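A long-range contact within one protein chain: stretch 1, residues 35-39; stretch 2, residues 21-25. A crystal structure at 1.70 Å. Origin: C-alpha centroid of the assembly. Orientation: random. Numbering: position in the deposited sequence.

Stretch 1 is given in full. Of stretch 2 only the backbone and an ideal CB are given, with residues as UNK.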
# COMPACT_ATOMS: atom_id res chain seq x y z
N LEU A 35 -0.69 10.14 -15.21
CA LEU A 35 0.37 10.04 -14.21
C LEU A 35 1.48 10.99 -14.63
O LEU A 35 2.35 10.62 -15.43
CB LEU A 35 0.85 8.58 -14.06
CG LEU A 35 1.86 8.31 -12.93
CD1 LEU A 35 1.37 8.83 -11.60
CD2 LEU A 35 2.16 6.83 -12.82
N TYR A 36 1.42 12.23 -14.13
CA TYR A 36 2.40 13.25 -14.48
C TYR A 36 3.79 12.88 -13.99
O TYR A 36 3.97 12.47 -12.84
CB TYR A 36 1.96 14.65 -14.01
CG TYR A 36 0.83 15.16 -14.88
CD1 TYR A 36 1.08 15.66 -16.15
CD2 TYR A 36 -0.49 15.03 -14.48
CE1 TYR A 36 0.04 16.07 -16.99
CE2 TYR A 36 -1.54 15.44 -15.30
CZ TYR A 36 -1.27 15.96 -16.55
OH TYR A 36 -2.28 16.38 -17.38
N ASN A 37 4.76 12.92 -14.95
CA ASN A 37 6.18 12.57 -14.82
C ASN A 37 6.40 11.05 -14.82
O ASN A 37 7.54 10.60 -14.72
CB ASN A 37 6.84 13.23 -13.59
CG ASN A 37 6.85 14.74 -13.67
OD1 ASN A 37 7.29 15.33 -14.66
ND2 ASN A 37 6.34 15.39 -12.64
N GLY A 38 5.32 10.28 -14.97
CA GLY A 38 5.36 8.82 -15.01
C GLY A 38 5.13 8.22 -16.39
O GLY A 38 5.04 6.99 -16.51
N ASN A 39 5.04 9.08 -17.43
CA ASN A 39 4.85 8.71 -18.85
C ASN A 39 3.70 7.69 -19.03
O ASN A 39 3.87 6.66 -19.69
CB ASN A 39 6.17 8.18 -19.46
CG ASN A 39 6.14 7.93 -20.96
OD1 ASN A 39 5.44 8.60 -21.74
ND2 ASN A 39 6.87 6.92 -21.40
N UNK A 21 6.17 12.31 -4.22
CA UNK A 21 7.27 13.13 -4.72
C UNK A 21 6.81 13.91 -5.94
O UNK A 21 5.74 14.51 -5.92
CB UNK A 21 8.49 12.27 -5.06
N UNK A 22 7.57 13.82 -7.05
CA UNK A 22 7.26 14.54 -8.29
C UNK A 22 6.16 13.86 -9.12
O UNK A 22 5.66 14.45 -10.08
CB UNK A 22 8.53 14.67 -9.14
N UNK A 23 5.80 12.63 -8.76
CA UNK A 23 4.82 11.83 -9.48
C UNK A 23 3.43 12.15 -8.98
O UNK A 23 3.15 12.04 -7.78
CB UNK A 23 5.11 10.34 -9.33
N UNK A 24 2.57 12.61 -9.91
CA UNK A 24 1.23 13.10 -9.62
C UNK A 24 0.17 12.44 -10.50
O UNK A 24 0.08 12.74 -11.70
CB UNK A 24 1.18 14.62 -9.80
N UNK A 25 -0.66 11.57 -9.90
CA UNK A 25 -1.75 10.89 -10.59
C UNK A 25 -2.99 11.74 -10.46
O UNK A 25 -3.44 11.99 -9.34
CB UNK A 25 -1.99 9.49 -10.03

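Two elements of stretch 1 frame the problem: a strand end at L35 and Y36, and a type II turn from L35 to G38, closed by the hydrogen bond from G38 N to L35 O (3.0 Å). Stretch 2 runs antiparallel to the strand end, and its positions can be read against that register.

Position 21 has phi/psi of 65/-128. A positive phi with this psi strains any residue carrying a CB, and no atom of stretch 1 lies within 5.5 Å of the ideal CB. The backbone alone therefore argues for glycine, and the residue is G21, which makes no contact with stretch 1.

At position 22 the angles, -79/-11, are ordinary and exclude little. The CA-to-CB bond points sideways, and the nearest part of stretch 1 is the amide nitrogen ND2 of N37, 4.2 Å from the ideal CB. The strongest feature belongs to the main chain: N37 ND2 donates to the carbonyl O of position 22 over 2.8 Å, with an angle of 159° at the hydrogen, a bond available whatever the side chain. Small or polar residues such as Ser, Asn, Asp or Thr would all be reasonable. The deposited residue is D22, with chi1 in the m well; its carboxylate makes no hydrogen bond to stretch 1, so the link to N37 rests on its backbone.

Position 23 has strand angles, -87/121, and a CB that points sideways, 4.3 Å from Y36 O, 4.6 Å from L35 CD1 and 5.4 Å from N37 CB. Its CA already packs on stretch 1, with a CA-H...O contact to Y36 O at 3.5 Å. A long or flat side chain bending toward the turn could cover it; Leu, Met, Tyr or Phe would suit, whereas a short one would leave the turn less covered. The residue is F23. With chi1 at -55° (m), the end of the side chain comes nearer than its CB bond suggests: CE1 lies 3.2 Å from N37 O and CD1 lies 3.9 Å from N37 CB. N37 O and G38 N both sit at the ring edge, near its plane, with G38 N 4.1 Å from CD1.

Position 24 forms the hydrogen-bonded pair with Y36: Y36 N donates to its O (2.8 Å, 149°), and its N donates to Y36 O (3.3 Å, 168°). The CB shares a sheet face with the Y36 side chain, 4.3 Å from Y36 CB. Thr, Val, Ser or a charged residue would each fit beside the tyrosine. It is D24, chi1 t, whose OD1 is hydrogen-bonded elsewhere in the structure.

Position 25 pairs with L35 without hydrogen bonds, at a CA-CA distance of 4.3 Å. Its CB lies on the same face as the L35 side chain, with L35 CD1 3.8 Å away, offering only hydrocarbon. Val, Ile, Leu or Met would suit. The residue is L25 (chi1 t, chi2 p), in apolar contact with L35 through its CB.

Stretch 2 (21-25) GDFDL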
# COMPACT_ATOMS: atom_id res chain seq x y z
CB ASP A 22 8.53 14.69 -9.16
CG ASP A 22 9.64 15.52 -8.54
OD1 ASP A 22 9.33 16.39 -7.70
OD2 ASP A 22 10.81 15.33 -8.93
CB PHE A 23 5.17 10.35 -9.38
CG PHE A 23 6.58 10.11 -9.87
CD1 PHE A 23 6.89 10.18 -11.23
CD2 PHE A 23 7.62 9.88 -8.97
CE1 PHE A 23 8.20 10.00 -11.68
CE2 PHE A 23 8.93 9.69 -9.42
CZ PHE A 23 9.21 9.74 -10.77
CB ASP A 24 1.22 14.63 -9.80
CG ASP A 24 -0.01 15.36 -9.30
OD1 ASP A 24 -0.90 14.70 -8.72
OD2 ASP A 24 -0.07 16.61 -9.48
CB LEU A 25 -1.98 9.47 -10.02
CG LEU A 25 -3.07 8.65 -10.70
CD1 LEU A 25 -2.59 8.03 -12.02
CD2 LEU A 25 -3.60 7.59 -9.77
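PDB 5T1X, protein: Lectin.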